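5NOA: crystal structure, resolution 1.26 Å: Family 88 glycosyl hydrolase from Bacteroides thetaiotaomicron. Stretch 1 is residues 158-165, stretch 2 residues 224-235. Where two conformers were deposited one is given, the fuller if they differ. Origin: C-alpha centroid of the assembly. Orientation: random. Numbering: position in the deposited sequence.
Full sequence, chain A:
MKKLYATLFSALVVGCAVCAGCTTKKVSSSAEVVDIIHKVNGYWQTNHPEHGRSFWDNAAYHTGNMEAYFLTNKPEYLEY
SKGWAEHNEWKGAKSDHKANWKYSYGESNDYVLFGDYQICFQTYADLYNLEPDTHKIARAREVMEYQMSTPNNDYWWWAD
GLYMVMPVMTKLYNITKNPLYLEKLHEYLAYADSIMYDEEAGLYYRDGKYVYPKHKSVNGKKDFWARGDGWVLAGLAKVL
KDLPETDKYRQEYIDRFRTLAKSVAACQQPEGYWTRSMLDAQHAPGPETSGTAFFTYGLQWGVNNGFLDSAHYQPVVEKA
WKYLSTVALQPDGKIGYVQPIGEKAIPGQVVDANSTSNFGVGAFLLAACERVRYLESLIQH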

ATOM      1  N   TRP A 158      -1.668   5.597  12.576  1.00  7.24           N
ATOM      2  CA  TRP A 158      -1.705   4.152  12.390  1.00  7.80           C
ATOM      3  C   TRP A 158      -0.869   3.846  11.151  1.00  7.74           C
ATOM      4  O   TRP A 158      -0.751   4.664  10.241  1.00  7.77           O
ATOM      5  CB  TRP A 158      -3.159   3.645  12.270  1.00  8.28           C
ATOM      6  CG  TRP A 158      -3.858   3.911  10.951  1.00  8.14           C
ATOM      7  CD1 TRP A 158      -4.274   2.958  10.083  1.00  9.27           C
ATOM      8  CD2 TRP A 158      -4.211   5.172  10.348  1.00  8.15           C
ATOM      9  NE1 TRP A 158      -4.848   3.520   8.990  1.00 10.17           N
ATOM     10  CE2 TRP A 158      -4.836   4.875   9.116  1.00  9.35           C
ATOM     11  CE3 TRP A 158      -4.105   6.521  10.729  1.00  7.46           C
ATOM     12  CZ2 TRP A 158      -5.236   5.838   8.236  1.00 10.16           C
ATOM     13  CZ3 TRP A 158      -4.548   7.498   9.850  1.00  8.86           C
ATOM     14  CH2 TRP A 158      -5.086   7.142   8.603  1.00  9.86           C
ATOM     15  N   ALA A 159      -0.272   2.662  11.141  1.00  6.97           N
ATOM     16  CA  ALA A 159       0.729   2.350  10.124  1.00  7.72           C
ATOM     17  C   ALA A 159       0.196   2.430   8.703  1.00  8.17           C
ATOM     18  O   ALA A 159       0.867   2.943   7.818  1.00  8.21           O
ATOM     19  CB  ALA A 159       1.372   0.979  10.391  1.00  9.62           C
ATOM     20  N   ASP A 160      -1.001   1.923   8.502  1.00  8.36           N
ATOM     21  CA  ASP A 160      -1.561   1.840   7.167  1.00  8.87           C
ATOM     22  C   ASP A 160      -1.667   3.213   6.539  1.00  8.46           C
ATOM     23  O   ASP A 160      -1.600   3.359   5.303  1.00  8.33           O
ATOM     24  CB  ASP A 160      -2.980   1.210   7.096  1.00 10.44           C
ATOM     25  CG  ASP A 160      -3.251   0.056   8.053  1.00 11.97           C
ATOM     26  OD1 ASP A 160      -2.497  -0.240   8.979  1.00 15.93           O
ATOM     27  OD2 ASP A 160      -4.275  -0.615   7.823  1.00 15.74           O
ATOM     28  N   GLY A 161      -1.904   4.227   7.376  1.00  7.74           N
ATOM     29  CA  GLY A 161      -2.048   5.583   6.903  1.00  8.17           C
ATOM     30  C   GLY A 161      -0.876   6.075   6.083  1.00  8.25           C
ATOM     31  O   GLY A 161      -1.015   6.986   5.264  1.00  8.84           O
ATOM     32  N   LEU A 162       0.322   5.519   6.323  1.00  7.75           N
ATOM     33  CA  LEU A 162       1.473   5.878   5.553  1.00  7.39           C
ATOM     34  C   LEU A 162       1.308   5.532   4.081  1.00  7.88           C
ATOM     35  O   LEU A 162       1.634   6.347   3.207  1.00  8.64           O
ATOM     36  CB  LEU A 162       2.721   5.286   6.187  1.00  7.09           C
ATOM     37  CG  LEU A 162       3.013   5.799   7.608  1.00  8.29           C
ATOM     38  CD1 LEU A 162       4.318   5.228   8.085  1.00 10.03           C
ATOM     39  CD2 LEU A 162       3.016   7.300   7.723  1.00  9.34           C
ATOM     40  N   TYR A 163       0.800   4.341   3.761  1.00  6.51           N
ATOM     41  CA  TYR A 163       0.487   4.069   2.345  1.00  6.34           C
ATOM     42  C   TYR A 163      -0.616   4.962   1.830  1.00  6.71           C
ATOM     43  O   TYR A 163      -0.608   5.403   0.689  1.00  7.29           O
ATOM     44  CB  TYR A 163       0.054   2.620   2.145  1.00  6.80           C
ATOM     45  CG  TYR A 163      -0.194   2.219   0.696  1.00  7.19           C
ATOM     46  CD1 TYR A 163       0.833   1.793  -0.089  1.00  8.48           C
ATOM     47  CD2 TYR A 163      -1.439   2.323   0.120  1.00  7.95           C
ATOM     48  CE1 TYR A 163       0.626   1.428  -1.386  1.00  9.34           C
ATOM     49  CE2 TYR A 163      -1.665   1.984  -1.202  1.00  8.16           C
ATOM     50  CZ  TYR A 163      -0.641   1.527  -1.955  1.00  8.17           C
ATOM     51  OH  TYR A 163      -0.792   1.182  -3.267  1.00 10.26           O
ATOM     52  N   MET A 164      -1.617   5.214   2.673  1.00  6.64           N
ATOM     53  CA  MET A 164      -2.805   5.938   2.210  0.75  7.45           C
ATOM     54  C   MET A 164      -2.444   7.348   1.791  1.00  6.97           C
ATOM     55  O   MET A 164      -2.984   7.837   0.799  1.00  7.91           O
ATOM     56  CB  MET A 164      -3.891   6.019   3.289  0.75  8.63           C
ATOM     57  CG  MET A 164      -4.399   4.720   3.856  0.75  9.98           C
ATOM     58  SD  MET A 164      -4.807   3.489   2.649  0.75  8.61           S
ATOM     59  CE  MET A 164      -4.862   1.994   3.632  0.75 14.11           C
ATOM     60  N   VAL A 165      -1.543   8.007   2.537  1.00  6.37           N
ATOM     61  CA  VAL A 165      -1.365   9.434   2.380  1.00  6.56           C
ATOM     62  C   VAL A 165       0.020   9.852   1.914  1.00  6.79           C
ATOM     63  O   VAL A 165       0.135  10.864   1.224  1.00  7.28           O
ATOM     64  CB  VAL A 165      -1.797  10.260   3.613  1.00  7.19           C
ATOM     65  CG1 VAL A 165      -2.058  11.700   3.229  1.00  7.82           C
ATOM     66  CG2 VAL A 165      -3.041   9.685   4.244  1.00  7.46           C
ATOM     67  N   PHE A 224       4.172  -7.544  15.374  1.00  7.14           N
ATOM     68  CA  PHE A 224       4.149  -6.640  14.216  1.00  7.49           C
ATOM     69  C   PHE A 224       3.190  -7.229  13.195  1.00  7.73           C
ATOM     70  O   PHE A 224       3.373  -8.344  12.734  1.00  8.72           O
ATOM     71  CB  PHE A 224       5.542  -6.497  13.617  1.00  7.93           C
ATOM     72  CG  PHE A 224       6.515  -5.852  14.547  1.00  7.61           C
ATOM     73  CD1 PHE A 224       6.434  -4.500  14.815  1.00  8.08           C
ATOM     74  CD2 PHE A 224       7.551  -6.579  15.152  1.00  7.83           C
ATOM     75  CE1 PHE A 224       7.336  -3.861  15.651  1.00  8.25           C
ATOM     76  CE2 PHE A 224       8.456  -5.929  15.993  1.00  8.00           C
ATOM     77  CZ  PHE A 224       8.350  -4.597  16.240  1.00  8.11           C
ATOM     78  N   TRP A 225       2.186  -6.463  12.800  1.00  7.52           N
ATOM     79  CA  TRP A 225       1.171  -6.956  11.871  1.00  7.27           C
ATOM     80  C   TRP A 225       1.741  -6.871  10.466  1.00  7.12           C
ATOM     81  O   TRP A 225       2.145  -5.801   9.990  1.00  7.71           O
ATOM     82  CB  TRP A 225      -0.035  -6.068  11.971  1.00  8.18           C
ATOM     83  CG  TRP A 225      -1.216  -6.465  11.179  1.00  9.10           C
ATOM     84  CD1 TRP A 225      -1.598  -7.712  10.811  1.00 10.33           C
ATOM     85  CD2 TRP A 225      -2.231  -5.596  10.707  1.00 11.75           C
ATOM     86  NE1 TRP A 225      -2.771  -7.675  10.110  1.00 10.40           N
ATOM     87  CE2 TRP A 225      -3.216  -6.396  10.088  1.00 13.50           C
ATOM     88  CE3 TRP A 225      -2.419  -4.237  10.765  1.00 19.45           C
ATOM     89  CZ2 TRP A 225      -4.339  -5.878   9.458  1.00 19.47           C
ATOM     90  CZ3 TRP A 225      -3.562  -3.703  10.152  1.00 27.81           C
ATOM     91  CH2 TRP A 225      -4.500  -4.537   9.541  1.00 24.95           C
ATOM     92  N   ALA A 226       1.697  -7.991   9.752  1.00  7.06           N
ATOM     93  CA  ALA A 226       2.270  -8.062   8.418  1.00  7.29           C
ATOM     94  C   ALA A 226       1.621  -7.076   7.473  1.00  7.51           C
ATOM     95  O   ALA A 226       2.330  -6.360   6.767  1.00  8.06           O
ATOM     96  CB  ALA A 226       2.137  -9.472   7.858  1.00  8.71           C
ATOM     97  N   ARG A 227       0.293  -7.020   7.390  1.00  8.22           N
ATOM     98  CA  ARG A 227      -0.287  -6.066   6.453  0.50  8.67           C
ATOM     99  C   ARG A 227       0.128  -4.645   6.815  1.00  8.17           C
ATOM    100  O   ARG A 227       0.407  -3.863   5.924  1.00  8.02           O
ATOM    101  CB  ARG A 227      -1.803  -6.191   6.315  0.50  9.37           C
ATOM    102  CG  ARG A 227      -2.311  -5.177   5.295  0.50 10.21           C
ATOM    103  CD  ARG A 227      -3.698  -5.441   4.712  0.50  9.69           C
ATOM    104  NE  ARG A 227      -4.801  -5.345   5.665  0.50 11.51           N
ATOM    105  CZ  ARG A 227      -5.630  -6.338   6.003  0.50 13.27           C
ATOM    106  NH1 ARG A 227      -5.438  -7.575   5.564  0.50 13.30           N
ATOM    107  NH2 ARG A 227      -6.638  -6.090   6.839  0.50 17.08           N
ATOM    108  N   GLY A 228       0.203  -4.334   8.103  1.00  7.63           N
ATOM    109  CA  GLY A 228       0.640  -2.999   8.562  1.00  7.40           C
ATOM    110  C   GLY A 228       2.003  -2.600   7.978  1.00  7.34           C
ATOM    111  O   GLY A 228       2.191  -1.524   7.412  1.00  8.41           O
ATOM    112  N   ASP A 229       2.974  -3.497   8.171  1.00  7.12           N
ATOM    113  CA  ASP A 229       4.285  -3.234   7.630  1.00  6.97           C
ATOM    114  C   ASP A 229       4.319  -3.264   6.106  1.00  6.47           C
ATOM    115  O   ASP A 229       5.139  -2.549   5.505  1.00  7.12           O
ATOM    116  CB  ASP A 229       5.329  -4.137   8.247  1.00  7.90           C
ATOM    117  CG  ASP A 229       5.711  -3.653   9.595  1.00  8.79           C
ATOM    118  OD1 ASP A 229       4.889  -3.855  10.554  1.00  9.93           O
ATOM    119  OD2 ASP A 229       6.769  -3.003   9.723  1.00 10.95           O
ATOM    120  N   GLY A 230       3.465  -4.071   5.510  1.00  6.17           N
ATOM    121  CA  GLY A 230       3.336  -4.066   4.066  1.00  6.11           C
ATOM    122  C   GLY A 230       2.919  -2.716   3.536  1.00  6.04           C
ATOM    123  O   GLY A 230       3.514  -2.205   2.592  1.00  6.30           O
ATOM    124  N   TRP A 231       1.926  -2.107   4.164  1.00  6.64           N
ATOM    125  CA  TRP A 231       1.502  -0.783   3.769  1.00  6.30           C
ATOM    126  C   TRP A 231       2.663   0.187   3.832  1.00  6.12           C
ATOM    127  O   TRP A 231       2.876   1.012   2.930  1.00  6.70           O
ATOM    128  CB  TRP A 231       0.403  -0.216   4.666  1.00  7.38           C
ATOM    129  CG  TRP A 231      -0.946  -0.881   4.617  1.00  8.44           C
ATOM    130  CD1 TRP A 231      -1.558  -1.483   5.662  1.00  9.35           C
ATOM    131  CD2 TRP A 231      -1.907  -0.876   3.550  1.00  8.41           C
ATOM    132  NE1 TRP A 231      -2.820  -1.881   5.312  1.00 10.79           N
ATOM    133  CE2 TRP A 231      -3.056  -1.522   4.028  1.00  9.73           C
ATOM    134  CE3 TRP A 231      -1.929  -0.384   2.249  1.00  8.88           C
ATOM    135  CZ2 TRP A 231      -4.202  -1.693   3.257  1.00 10.48           C
ATOM    136  CZ3 TRP A 231      -3.091  -0.536   1.495  1.00  8.84           C
ATOM    137  CH2 TRP A 231      -4.195  -1.209   2.004  1.00 10.20           C
ATOM    138  N   VAL A 232       3.460   0.113   4.888  1.00  6.34           N
ATOM    139  CA  VAL A 232       4.532   1.076   5.076  1.00  6.84           C
ATOM    140  C   VAL A 232       5.620   0.894   4.019  1.00  6.02           C
ATOM    141  O   VAL A 232       6.104   1.864   3.431  1.00  7.19           O
ATOM    142  CB  VAL A 232       5.125   1.034   6.488  1.00  7.72           C
ATOM    143  CG1 VAL A 232       6.235   2.079   6.622  1.00  8.69           C
ATOM    144  CG2 VAL A 232       4.068   1.252   7.564  1.00  8.46           C
ATOM    145  N   LEU A 233       6.047  -0.348   3.797  1.00  6.41           N
ATOM    146  CA  LEU A 233       7.132  -0.571   2.850  1.00  6.75           C
ATOM    147  C   LEU A 233       6.697  -0.149   1.443  1.00  6.37           C
ATOM    148  O   LEU A 233       7.461   0.487   0.704  1.00  7.27           O
ATOM    149  CB  LEU A 233       7.584  -2.027   2.852  1.00  6.89           C
ATOM    150  CG  LEU A 233       8.829  -2.298   2.028  1.00  7.73           C
ATOM    151  CD1 LEU A 233      10.060  -1.820   2.782  1.00  8.26           C
ATOM    152  CD2 LEU A 233       8.996  -3.796   1.754  1.00  8.98           C
ATOM    153  N   ALA A 234       5.485  -0.549   1.060  1.00  6.52           N
ATOM    154  CA  ALA A 234       4.965  -0.131  -0.241  1.00  7.06           C
ATOM    155  C   ALA A 234       4.784   1.375  -0.358  1.00  6.84           C
ATOM    156  O   ALA A 234       5.035   1.956  -1.406  1.00  7.89           O
ATOM    157  CB  ALA A 234       3.640  -0.823  -0.514  1.00  7.12           C
ATOM    158  N   GLY A 235       4.359   1.999   0.734  1.00  7.08           N
ATOM    159  CA  GLY A 235       4.233   3.437   0.741  1.00  7.68           C
ATOM    160  C   GLY A 235       5.532   4.173   0.583  1.00  7.11           C
ATOM    161  O   GLY A 235       5.620   5.152  -0.156  1.00  7.92           O
TER

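Two helices run in roughly the same direction, their axes crossing at 33° and closing to 7.2 Å. The two stretches bury 484 Å² between them, both sides summed. The tightest point is Gly235, whose CA lies 4.1 Å from the CA of Tyr163. A CB there would sit only 3.1 Å from Tyr163 CA, so the bare backbone of glycine is the hollow into which the neighbouring helix settles.

Tyr163, itself buried, is the bump that uses this groove. Its CA-to-CB bond points toward the other helix, its CB packs 3.3 Å from Trp231 O, and the t rotamer lays the ring along the partner. The ring edge meets the backbone at Gly235, with CD1 3.6 Å from Gly235 N, while CD1 also lies 3.9 Å from Ala234 CB. Tyr163 OH is satisfied elsewhere in the structure.

Trp231, buried and with the largest covered area, is the broad plate of the contact. Asp160 CB and Met164 CE, one helical turn apart, cover the same face of its indole: CB stands 3.6 Å from the centroid of the five-membered ring, CE 3.6 Å from that of the six-membered ring and nearly on its normal. Met164 starts out sideways, and its long, flexible chain brings the methyl back to the plate. Asp160 also places OD2 3.2 Å from Trp231 NE1, setting its polar end beside the indole nitrogen. Tyr163 approaches obliquely, its CD2 3.5 Å from Trp231 CE3.

Val232 packs against both neighbours: its CG2 lies 3.9 Å from Ala159 CB, and both its CG1 and CG2 lie 4.0 Å from Leu162 CD1. Nearby, Gly228 O lies 4.0 Å from Ala159 CB. The rule is complementary relief: a broad indole face covered by two carbons from one helix, and a glycine where the CA atoms come closest.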